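PDB 5C00: MdbA protein from Corynebacterium diphtheriae, which is a thiol-disulfide oxidoreductase of the DsbA family that probably forms disulfide bonds in exported proteins and is essential for viability, pilus assembly and toxin production. Local coordinates for residues S31-K36 with E114-Y119. Residues are numbered along the deposited sequence; the frame is centred on the assembly and turned at random.
Sequences SAIVLK and ETYWNY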
ATOM      1  N   SER A  31       8.964  -2.503   8.828  1.00 24.20           N
ATOM      2  CA  SER A  31       7.651  -1.812   8.790  1.00 22.99           C
ATOM      3  C   SER A  31       7.156  -1.355   7.405  1.00 22.06           C
ATOM      4  O   SER A  31       6.149  -0.668   7.328  1.00 20.77           O
ATOM      5  CB  SER A  31       7.611  -0.616   9.730  1.00 23.43           C
ATOM      6  OG  SER A  31       8.090  -0.942  11.023  1.00 24.46           O
ATOM      7  N   ALA A  32       7.856  -1.728   6.343  1.00 21.44           N
ATOM      8  CA  ALA A  32       7.507  -1.310   5.004  1.00 21.53           C
ATOM      9  C   ALA A  32       7.104  -2.510   4.205  1.00 21.47           C
ATOM     10  O   ALA A  32       7.548  -3.661   4.458  1.00 20.02           O
ATOM     11  CB  ALA A  32       8.673  -0.639   4.326  1.00 22.61           C
ATOM     12  N   ILE A  33       6.267  -2.245   3.214  1.00 21.15           N
ATOM     13  CA  ILE A  33       6.035  -3.198   2.186  1.00 20.13           C
ATOM     14  C   ILE A  33       6.934  -2.744   1.059  1.00 20.72           C
ATOM     15  O   ILE A  33       6.720  -1.689   0.464  1.00 20.07           O
ATOM     16  CB  ILE A  33       4.554  -3.269   1.773  1.00 19.61           C
ATOM     17  CG1 ILE A  33       3.700  -3.776   2.934  1.00 19.99           C
ATOM     18  CG2 ILE A  33       4.406  -4.161   0.546  1.00 19.15           C
ATOM     19  CD1 ILE A  33       2.237  -3.386   2.877  1.00 21.16           C
ATOM     20  N   VAL A  34       7.929  -3.559   0.762  1.00 19.61           N
ATOM     21  CA  VAL A  34       8.964  -3.184  -0.167  1.00 21.07           C
ATOM     22  C   VAL A  34       8.722  -3.778  -1.556  1.00 21.52           C
ATOM     23  O   VAL A  34       8.528  -4.978  -1.684  1.00 24.64           O
ATOM     24  CB  VAL A  34      10.357  -3.616   0.374  1.00 23.47           C
ATOM     25  CG1 VAL A  34      11.459  -2.983  -0.468  1.00 23.79           C
ATOM     26  CG2 VAL A  34      10.537  -3.179   1.818  1.00 23.54           C
ATOM     27  N   LEU A  35       8.656  -2.931  -2.588  1.00 19.87           N
ATOM     28  CA  LEU A  35       8.493  -3.410  -3.964  1.00 19.43           C
ATOM     29  C   LEU A  35       9.789  -3.208  -4.707  1.00 19.72           C
ATOM     30  O   LEU A  35      10.370  -2.139  -4.640  1.00 21.92           O
ATOM     31  CB  LEU A  35       7.362  -2.671  -4.665  1.00 19.02           C
ATOM     32  CG  LEU A  35       6.050  -2.721  -3.911  1.00 18.57           C
ATOM     33  CD1 LEU A  35       5.027  -1.968  -4.736  1.00 19.53           C
ATOM     34  CD2 LEU A  35       5.586  -4.137  -3.690  1.00 19.37           C
ATOM     35  N   LYS A  36      10.250  -4.241  -5.379  1.00 20.31           N
ATOM     36  CA  LYS A  36      11.559  -4.249  -6.010  1.00 21.71           C
ATOM     37  C   LYS A  36      11.618  -5.255  -7.124  1.00 21.85           C
ATOM     38  O   LYS A  36      10.946  -6.265  -7.084  1.00 22.78           O
ATOM     39  CB  LYS A  36      12.604  -4.605  -4.955  1.00 24.63           C
ATOM     40  CG  LYS A  36      12.215  -5.846  -4.180  1.00 27.25           C
ATOM     41  CD  LYS A  36      13.101  -6.062  -2.943  1.00 31.83           C
ATOM     42  CE  LYS A  36      12.269  -6.583  -1.774  1.00 33.79           C
ATOM     43  NZ  LYS A  36      13.126  -7.200  -0.687  1.00 38.25           N
ATOM     44  N   GLU A 114       1.312  -9.812  -7.298  1.00 20.29           N
ATOM     45  CA  GLU A 114       0.370  -9.337  -8.309  1.00 22.06           C
ATOM     46  C   GLU A 114      -1.032  -9.082  -7.683  1.00 20.57           C
ATOM     47  O   GLU A 114      -1.688  -8.091  -7.985  1.00 18.91           O
ATOM     48  CB  GLU A 114       0.311 -10.276  -9.489  1.00 26.26           C
ATOM     49  CG  GLU A 114      -0.259  -9.586 -10.716  1.00 30.21           C
ATOM     50  CD  GLU A 114      -0.012 -10.390 -11.982  1.00 34.37           C
ATOM     51  OE1 GLU A 114      -0.982 -11.065 -12.386  1.00 36.92           O
ATOM     52  OE2 GLU A 114       1.132 -10.349 -12.527  1.00 31.96           O
ATOM     53  N   THR A 115      -1.451  -9.929  -6.756  1.00 18.14           N
ATOM     54  CA  THR A 115      -2.680  -9.679  -5.995  1.00 18.04           C
ATOM     55  C   THR A 115      -2.567  -8.423  -5.119  1.00 16.33           C
ATOM     56  O   THR A 115      -3.425  -7.534  -5.143  1.00 16.62           O
ATOM     57  CB  THR A 115      -3.016 -10.939  -5.146  1.00 19.82           C
ATOM     58  OG1 THR A 115      -3.253 -12.018  -6.053  1.00 22.97           O
ATOM     59  CG2 THR A 115      -4.262 -10.735  -4.360  1.00 20.19           C
ATOM     60  N   TYR A 116      -1.451  -8.315  -4.389  1.00 16.44           N
ATOM     61  CA  TYR A 116      -1.195  -7.156  -3.552  1.00 16.10           C
ATOM     62  C   TYR A 116      -1.292  -5.873  -4.356  1.00 15.94           C
ATOM     63  O   TYR A 116      -2.024  -4.930  -4.001  1.00 15.29           O
ATOM     64  CB  TYR A 116       0.163  -7.227  -2.896  1.00 16.42           C
ATOM     65  CG  TYR A 116       0.476  -5.940  -2.202  1.00 16.34           C
ATOM     66  CD1 TYR A 116      -0.159  -5.595  -1.007  1.00 16.66           C
ATOM     67  CD2 TYR A 116       1.301  -5.003  -2.783  1.00 15.87           C
ATOM     68  CE1 TYR A 116       0.063  -4.374  -0.411  1.00 16.33           C
ATOM     69  CE2 TYR A 116       1.500  -3.774  -2.202  1.00 16.15           C
ATOM     70  CZ  TYR A 116       0.862  -3.482  -1.018  1.00 16.40           C
ATOM     71  OH  TYR A 116       1.094  -2.288  -0.435  1.00 17.21           O
ATOM     72  N   TRP A 117      -0.571  -5.832  -5.457  1.00 15.50           N
ATOM     73  CA  TRP A 117      -0.579  -4.595  -6.237  1.00 17.24           C
ATOM     74  C   TRP A 117      -1.989  -4.182  -6.696  1.00 16.80           C
ATOM     75  O   TRP A 117      -2.405  -3.014  -6.600  1.00 15.69           O
ATOM     76  CB  TRP A 117       0.329  -4.783  -7.436  1.00 19.14           C
ATOM     77  CG  TRP A 117       0.270  -3.644  -8.306  1.00 20.01           C
ATOM     78  CD1 TRP A 117      -0.377  -3.560  -9.466  1.00 22.15           C
ATOM     79  CD2 TRP A 117       0.837  -2.371  -8.053  1.00 21.10           C
ATOM     80  NE1 TRP A 117      -0.246  -2.299  -9.991  1.00 23.74           N
ATOM     81  CE2 TRP A 117       0.513  -1.557  -9.149  1.00 21.91           C
ATOM     82  CE3 TRP A 117       1.618  -1.838  -7.010  1.00 22.11           C
ATOM     83  CZ2 TRP A 117       0.912  -0.232  -9.233  1.00 24.27           C
ATOM     84  CZ3 TRP A 117       2.023  -0.506  -7.100  1.00 23.33           C
ATOM     85  CH2 TRP A 117       1.673   0.264  -8.212  1.00 23.78           C
ATOM     86  N   ASN A 118      -2.722  -5.152  -7.229  1.00 15.52           N
ATOM     87  CA  ASN A 118      -4.067  -4.853  -7.704  1.00 16.67           C
ATOM     88  C   ASN A 118      -5.051  -4.548  -6.587  1.00 15.41           C
ATOM     89  O   ASN A 118      -5.961  -3.747  -6.774  1.00 15.59           O
ATOM     90  CB  ASN A 118      -4.559  -5.997  -8.576  1.00 16.77           C
ATOM     91  CG  ASN A 118      -3.902  -5.967  -9.950  1.00 18.98           C
ATOM     92  OD1 ASN A 118      -4.229  -5.115 -10.783  1.00 19.52           O
ATOM     93  ND2 ASN A 118      -2.911  -6.822 -10.147  1.00 18.63           N
ATOM     94  N   TYR A 119      -4.843  -5.166  -5.430  1.00 15.44           N
ATOM     95  CA  TYR A 119      -5.669  -4.932  -4.259  1.00 15.79           C
ATOM     96  C   TYR A 119      -5.454  -3.539  -3.727  1.00 15.01           C
ATOM     97  O   TYR A 119      -6.408  -2.799  -3.514  1.00 16.56           O
ATOM     98  CB  TYR A 119      -5.359  -5.955  -3.200  1.00 17.58           C
ATOM     99  CG  TYR A 119      -6.296  -5.976  -2.044  1.00 17.23           C
ATOM    100  CD1 TYR A 119      -7.625  -6.266  -2.213  1.00 17.93           C
ATOM    101  CD2 TYR A 119      -5.859  -5.740  -0.784  1.00 18.66           C
ATOM    102  CE1 TYR A 119      -8.504  -6.337  -1.151  1.00 18.07           C
ATOM    103  CE2 TYR A 119      -6.747  -5.795   0.295  1.00 19.53           C
ATOM    104  CZ  TYR A 119      -8.048  -6.131   0.118  1.00 18.81           C
ATOM    105  OH  TYR A 119      -8.908  -6.225   1.215  1.00 17.70           O
TER
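Ile33 and Tyr116 meet head-on, and the tightest packing is here: two branches of the isoleucine share the phenol end of the ring. Its CD1 lies 3.7 Å from Tyr116 OH, and its CG2 sits 3.9 Å from Tyr116 CZ. CG2 is anti to the backbone N and CG1 anti to the carbonyl carbon (chi1 -65°), which sends both branches out to the hydroxyl end. The tyrosine in turn holds CG anti to its own N (chi1 172°), a rotamer that carries the ring off the helix and most of the way across to the strand.

Two residues further along the strand, the fit slackens. Leu35 splits its two methyls between the aromatics: CD2 stands 4.4 Å from Tyr116 CE2, while CD1 comes to 4.1 Å from both CE3 and CZ3 on the benzene side of Trp117, the leucine and indole side chains crossing at about a right angle. The indole's other end turns to polar company, NE1 bonding to Glu20. The solvent side begins beyond these four buried residues, where Glu114 and Lys36 are partly exposed and the facing segments no longer touch.

Reach explains the small interface: the axes of strand 32-36 and helix 114-119, running at 111° to each other, come no closer than 11.5 Å, and long side chains bridge the gap. On the helix itself, Asn118 turns back to give ND2 to Glu114 O at 2.8 Å, on the opposite face of that carbonyl from its own backbone N. Strand 32-36 runs between strands 25-29 and 78-85 in the thioredoxin-fold sheet, and helix 113-125 belongs to the helical part packed against it; helix 56-74 touches Leu35 and Trp117, while helix 96-109 touches Ile33 and Tyr116.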